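Local coordinates for protein amidase, hydantoinase/carbamoylase family (Paraburkholderia phymatum, PDB 6C0D) that probably hydrolyses N-carbamoyl-L-amino acids as a zinc-dependent, homodimeric amidase of the peptidase M20 family, at residues A[333-346]-A[369-381]. Residues are numbered along the deposited sequence; the frame is centred on the assembly and turned at random.
Sequences EEPVTMDAALQQHL and AQVIAQHIPACML. With EDO (1,2-ethanediol), chain I.
Met338 bends at chi2 (-69°) and again at chi3 (93°), which folds its thioether back over residues 369-381: SD lies 3.8 Å from Cys379 CA, and CE reaches the methyl of Ala373. A flexible, unbranched chain suits this curved path, and the small Ala373 accepts both Met338 CE and Val336 CG1, the latter 3.7 Å from Ala373 CB. Cys379 carries SG between its backbone N and carbonyl carbon (chi1 65°), where the compact thiol meets Leu346 CD1 at 3.6 Å and the CB of Leu342. Leu342 also sends CD1 against Pro377; branched leucine ends fill this helix-strand interface.

Between these apolar groups the backbones join once: Asp339 N donates to Ala378 O at 2.8 Å. The Asp339 side chain lies alongside Pro377 and N-caps helix 340-353, its short carboxylate taking Leu342 N on the anti lone pair of OD2 at 3.0 Å. Gln343 NE2 reaches back to Met338 O from above the carbonyl plane. At the other end, Gln370 NE2 makes a weak bond of 3.4 Å to Glu333 OE1, with amide and carboxylate planes nearly perpendicular.

Residues 333-346 lead back into the metal-binding domain of the M20 fold. Strand 336-337 pairs antiparallel with strand 210-227; Pro377 and Cys379 make backbone hydrogen bonds to Tyr192 of strand 189-198, which carries zinc ligand His196. Leu342 and Leu346 also touch helix 399-419 at Ile416 and Ala412.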
loop_
_atom_site.group_PDB
_atom_site.type_symbol
_atom_site.label_atom_id
_atom_site.label_comp_id
_atom_site.label_asym_id
_atom_site.label_seq_id
_atom_site.Cartn_x
_atom_site.Cartn_y
_atom_site.Cartn_z
ATOM N N GLU A 333 17.039 -17.813 -7.260
ATOM C CA GLU A 333 17.625 -19.099 -6.904
ATOM C C GLU A 333 17.071 -20.176 -7.825
ATOM O O GLU A 333 15.906 -20.113 -8.229
ATOM C CB GLU A 333 17.344 -19.442 -5.430
ATOM C CG GLU A 333 17.962 -18.465 -4.439
ATOM C CD GLU A 333 17.533 -18.718 -2.990
ATOM O OE1 GLU A 333 16.785 -19.687 -2.735
ATOM O OE2 GLU A 333 17.948 -17.942 -2.100
ATOM N N GLU A 334 17.931 -21.164 -8.187
ATOM C CA GLU A 334 17.465 -22.303 -8.959
ATOM C C GLU A 334 17.010 -23.411 -8.019
ATOM O O GLU A 334 17.453 -23.470 -6.868
ATOM C CB GLU A 334 18.592 -22.823 -9.862
ATOM C CG GLU A 334 19.000 -21.824 -10.967
ATOM C CD GLU A 334 17.793 -21.406 -11.793
ATOM O OE1 GLU A 334 17.294 -22.247 -12.566
ATOM O OE2 GLU A 334 17.319 -20.260 -11.643
ATOM N N PRO A 335 16.131 -24.307 -8.475
ATOM C CA PRO A 335 15.830 -25.506 -7.676
ATOM C C PRO A 335 17.099 -26.308 -7.418
ATOM O O PRO A 335 18.030 -26.325 -8.231
ATOM C CB PRO A 335 14.853 -26.296 -8.557
ATOM C CG PRO A 335 14.274 -25.238 -9.560
ATOM C CD PRO A 335 15.436 -24.304 -9.777
ATOM N N VAL A 336 17.129 -26.978 -6.270
ATOM C CA VAL A 336 18.281 -27.785 -5.864
ATOM C C VAL A 336 17.739 -29.140 -5.434
ATOM O O VAL A 336 17.007 -29.230 -4.441
ATOM C CB VAL A 336 19.099 -27.127 -4.739
ATOM C CG1 VAL A 336 20.192 -28.097 -4.247
ATOM C CG2 VAL A 336 19.760 -25.825 -5.234
ATOM N N THR A 337 18.075 -30.192 -6.183
ATOM C CA THR A 337 17.528 -31.506 -5.852
ATOM C C THR A 337 18.295 -32.122 -4.691
ATOM O O THR A 337 19.507 -31.939 -4.556
ATOM C CB THR A 337 17.598 -32.449 -7.055
ATOM O OG1 THR A 337 18.968 -32.681 -7.364
ATOM C CG2 THR A 337 16.936 -31.820 -8.269
ATOM N N MET A 338 17.579 -32.874 -3.858
ATOM C CA MET A 338 18.243 -33.659 -2.835
ATOM C C MET A 338 18.715 -34.974 -3.445
ATOM O O MET A 338 18.114 -35.487 -4.394
ATOM C CB MET A 338 17.303 -33.922 -1.655
ATOM C CG MET A 338 16.781 -32.624 -0.986
ATOM S SD MET A 338 18.036 -31.692 -0.109
ATOM C CE MET A 338 18.615 -30.502 -1.378
ATOM N N ASP A 339 19.808 -35.507 -2.900
ATOM C CA ASP A 339 20.428 -36.699 -3.484
ATOM C C ASP A 339 19.431 -37.853 -3.540
ATOM O O ASP A 339 18.779 -38.160 -2.541
ATOM C CB ASP A 339 21.643 -37.112 -2.648
ATOM C CG ASP A 339 22.407 -38.249 -3.284
ATOM O OD1 ASP A 339 23.266 -37.968 -4.145
ATOM O OD2 ASP A 339 22.115 -39.413 -2.930
ATOM N N ALA A 340 19.308 -38.494 -4.716
ATOM C CA ALA A 340 18.264 -39.517 -4.872
ATOM C C ALA A 340 18.505 -40.743 -3.986
ATOM O O ALA A 340 17.557 -41.305 -3.413
ATOM C CB ALA A 340 18.167 -39.941 -6.335
ATOM N N ALA A 341 19.752 -41.207 -3.877
ATOM C CA ALA A 341 19.990 -42.372 -3.022
ATOM C C ALA A 341 19.781 -42.035 -1.540
ATOM O O ALA A 341 19.228 -42.851 -0.790
ATOM C CB ALA A 341 21.406 -42.946 -3.287
ATOM N N LEU A 342 20.192 -40.840 -1.097
ATOM C CA LEU A 342 19.927 -40.447 0.291
ATOM C C LEU A 342 18.429 -40.364 0.559
ATOM O O LEU A 342 17.950 -40.821 1.603
ATOM C CB LEU A 342 20.592 -39.103 0.611
ATOM C CG LEU A 342 22.149 -39.079 0.592
ATOM C CD1 LEU A 342 22.630 -37.715 1.030
ATOM C CD2 LEU A 342 22.779 -40.162 1.486
ATOM N N GLN A 343 17.677 -39.757 -0.367
ATOM C CA GLN A 343 16.218 -39.727 -0.216
ATOM C C GLN A 343 15.670 -41.121 -0.030
ATOM O O GLN A 343 14.751 -41.345 0.770
ATOM C CB GLN A 343 15.557 -39.133 -1.448
ATOM C CG GLN A 343 15.544 -37.649 -1.553
ATOM C CD GLN A 343 14.752 -37.265 -2.784
ATOM O OE1 GLN A 343 13.558 -37.588 -2.884
ATOM N NE2 GLN A 343 15.420 -36.640 -3.749
ATOM N N GLN A 344 16.212 -42.079 -0.774
ATOM C CA GLN A 344 15.653 -43.416 -0.688
ATOM C C GLN A 344 15.989 -44.069 0.655
ATOM O O GLN A 344 15.154 -44.785 1.215
ATOM C CB GLN A 344 16.120 -44.251 -1.878
ATOM C CG GLN A 344 15.496 -45.622 -1.966
ATOM C CD GLN A 344 14.062 -45.580 -2.490
ATOM O OE1 GLN A 344 13.411 -44.529 -2.504
ATOM N NE2 GLN A 344 13.568 -46.728 -2.922
ATOM N N HIS A 345 17.183 -43.812 1.214
ATOM C CA HIS A 345 17.432 -44.242 2.595
ATOM C C HIS A 345 16.445 -43.607 3.568
ATOM O O HIS A 345 15.954 -44.277 4.487
ATOM C CB HIS A 345 18.862 -43.905 3.032
ATOM C CG HIS A 345 19.898 -44.778 2.395
ATOM N ND1 HIS A 345 20.054 -46.113 2.718
ATOM C CD2 HIS A 345 20.851 -44.494 1.476
ATOM C CE1 HIS A 345 21.056 -46.615 2.013
ATOM N NE2 HIS A 345 21.555 -45.655 1.250
ATOM N N LEU A 346 16.152 -42.312 3.399
ATOM C CA LEU A 346 15.164 -41.686 4.284
ATOM C C LEU A 346 13.795 -42.337 4.103
ATOM O O LEU A 346 13.094 -42.595 5.085
ATOM C CB LEU A 346 15.065 -40.181 4.017
ATOM C CG LEU A 346 16.288 -39.317 4.362
ATOM C CD1 LEU A 346 16.045 -37.886 3.918
ATOM C CD2 LEU A 346 16.538 -39.320 5.860
ATOM N N ALA A 369 20.928 -26.699 3.464
ATOM C CA ALA A 369 21.091 -27.859 2.589
ATOM C C ALA A 369 21.158 -27.462 1.119
ATOM O O ALA A 369 21.763 -28.177 0.312
ATOM C CB ALA A 369 19.941 -28.849 2.799
ATOM N N GLN A 370 20.528 -26.348 0.735
ATOM C CA GLN A 370 20.596 -25.966 -0.670
ATOM C C GLN A 370 22.008 -25.539 -1.060
ATOM O O GLN A 370 22.394 -25.668 -2.230
ATOM C CB GLN A 370 19.594 -24.846 -0.974
ATOM C CG GLN A 370 20.064 -23.474 -0.621
ATOM C CD GLN A 370 18.938 -22.470 -0.688
ATOM O OE1 GLN A 370 17.786 -22.826 -0.470
ATOM N NE2 GLN A 370 19.264 -21.215 -0.990
ATOM N N VAL A 371 22.774 -25.006 -0.107
ATOM C CA VAL A 371 24.169 -24.648 -0.360
ATOM C C VAL A 371 25.045 -25.900 -0.370
ATOM O O VAL A 371 25.892 -26.086 -1.255
ATOM C CB VAL A 371 24.648 -23.635 0.699
ATOM C CG1 VAL A 371 26.175 -23.426 0.635
ATOM C CG2 VAL A 371 23.905 -22.299 0.540
ATOM N N ILE A 372 24.866 -26.758 0.627
ATOM C CA ILE A 372 25.748 -27.916 0.778
ATOM C C ILE A 372 25.521 -28.920 -0.350
ATOM O O ILE A 372 26.472 -29.539 -0.845
ATOM C CB ILE A 372 25.546 -28.529 2.174
ATOM C CG1 ILE A 372 26.126 -27.564 3.219
ATOM C CG2 ILE A 372 26.214 -29.930 2.284
ATOM C CD1 ILE A 372 25.548 -27.746 4.589
ATOM N N ALA A 373 24.269 -29.054 -0.811
ATOM C CA ALA A 373 23.921 -30.051 -1.825
ATOM C C ALA A 373 24.655 -29.849 -3.141
ATOM O O ALA A 373 24.778 -30.801 -3.924
ATOM C CB ALA A 373 22.411 -30.039 -2.094
ATOM N N GLN A 374 25.125 -28.636 -3.417
ATOM C CA GLN A 374 25.856 -28.384 -4.646
ATOM C C GLN A 374 27.288 -28.916 -4.588
ATOM O O GLN A 374 27.979 -28.897 -5.609
ATOM C CB GLN A 374 25.803 -26.875 -4.946
ATOM C CG GLN A 374 24.336 -26.330 -4.890
ATOM C CD GLN A 374 24.188 -24.818 -5.095
ATOM O OE1 GLN A 374 25.002 -24.185 -5.765
ATOM N NE2 GLN A 374 23.120 -24.238 -4.522
ATOM N N HIS A 375 27.731 -29.416 -3.428
ATOM C CA HIS A 375 29.100 -29.891 -3.243
ATOM C C HIS A 375 29.200 -31.349 -2.838
ATOM O O HIS A 375 30.129 -32.035 -3.269
ATOM C CB HIS A 375 29.812 -29.030 -2.196
ATOM C CG HIS A 375 29.945 -27.601 -2.610
ATOM N ND1 HIS A 375 31.075 -27.106 -3.223
ATOM C CD2 HIS A 375 29.067 -26.572 -2.543
ATOM C CE1 HIS A 375 30.895 -25.825 -3.501
ATOM N NE2 HIS A 375 29.683 -25.479 -3.102
ATOM N N ILE A 376 28.297 -31.828 -1.988
ATOM C CA ILE A 376 28.246 -33.239 -1.613
ATOM C C ILE A 376 26.788 -33.673 -1.573
ATOM O O ILE A 376 25.877 -32.835 -1.491
ATOM C CB ILE A 376 28.910 -33.505 -0.243
ATOM C CG1 ILE A 376 28.183 -32.731 0.866
ATOM C CG2 ILE A 376 30.436 -33.219 -0.281
ATOM C CD1 ILE A 376 28.631 -33.171 2.259
ATOM N N PRO A 377 26.542 -34.987 -1.639
ATOM C CA PRO A 377 25.167 -35.496 -1.503
ATOM C C PRO A 377 24.491 -34.965 -0.247
ATOM O O PRO A 377 25.018 -35.102 0.852
ATOM C CB PRO A 377 25.373 -37.015 -1.414
ATOM C CG PRO A 377 26.617 -37.261 -2.263
ATOM C CD PRO A 377 27.506 -36.074 -1.958
ATOM N N ALA A 378 23.293 -34.388 -0.407
ATOM C CA ALA A 378 22.549 -33.837 0.724
ATOM C C ALA A 378 21.105 -34.328 0.706
ATOM O O ALA A 378 20.561 -34.677 -0.346
ATOM C CB ALA A 378 22.558 -32.301 0.689
ATOM N N CYS A 379 20.476 -34.337 1.886
ATOM C CA CYS A 379 19.060 -34.682 1.966
ATOM C C CYS A 379 18.440 -33.969 3.161
ATOM O O CYS A 379 19.141 -33.473 4.051
ATOM C CB CYS A 379 18.863 -36.204 2.063
ATOM S SG CYS A 379 19.541 -36.900 3.582
ATOM N N MET A 380 17.112 -33.855 3.136
ATOM C CA MET A 380 16.378 -33.267 4.253
ATOM C C MET A 380 15.217 -34.159 4.667
ATOM O O MET A 380 14.604 -34.838 3.841
ATOM C CB MET A 380 15.816 -31.872 3.903
ATOM C CG MET A 380 16.908 -30.847 3.640
ATOM S SD MET A 380 16.205 -29.162 3.595
ATOM C CE MET A 380 15.949 -28.835 5.349
ATOM N N LEU A 381 14.890 -34.098 5.960
ATOM C CA LEU A 381 13.756 -34.821 6.520
ATOM C C LEU A 381 12.903 -33.819 7.275
ATOM O O LEU A 381 13.433 -33.089 8.118
ATOM C CB LEU A 381 14.233 -35.927 7.477
ATOM C CG LEU A 381 13.128 -36.861 7.980
ATOM C CD1 LEU A 381 12.783 -37.825 6.840
ATOM C CD2 LEU A 381 13.584 -37.623 9.219
HETATM C C1 EDO I . 27.045 -33.003 -4.944
HETATM O O1 EDO I . 26.065 -32.446 -5.822
HETATM C C2 EDO I . 27.300 -34.461 -5.307
HETATM O O2 EDO I . 26.046 -35.145 -5.398
#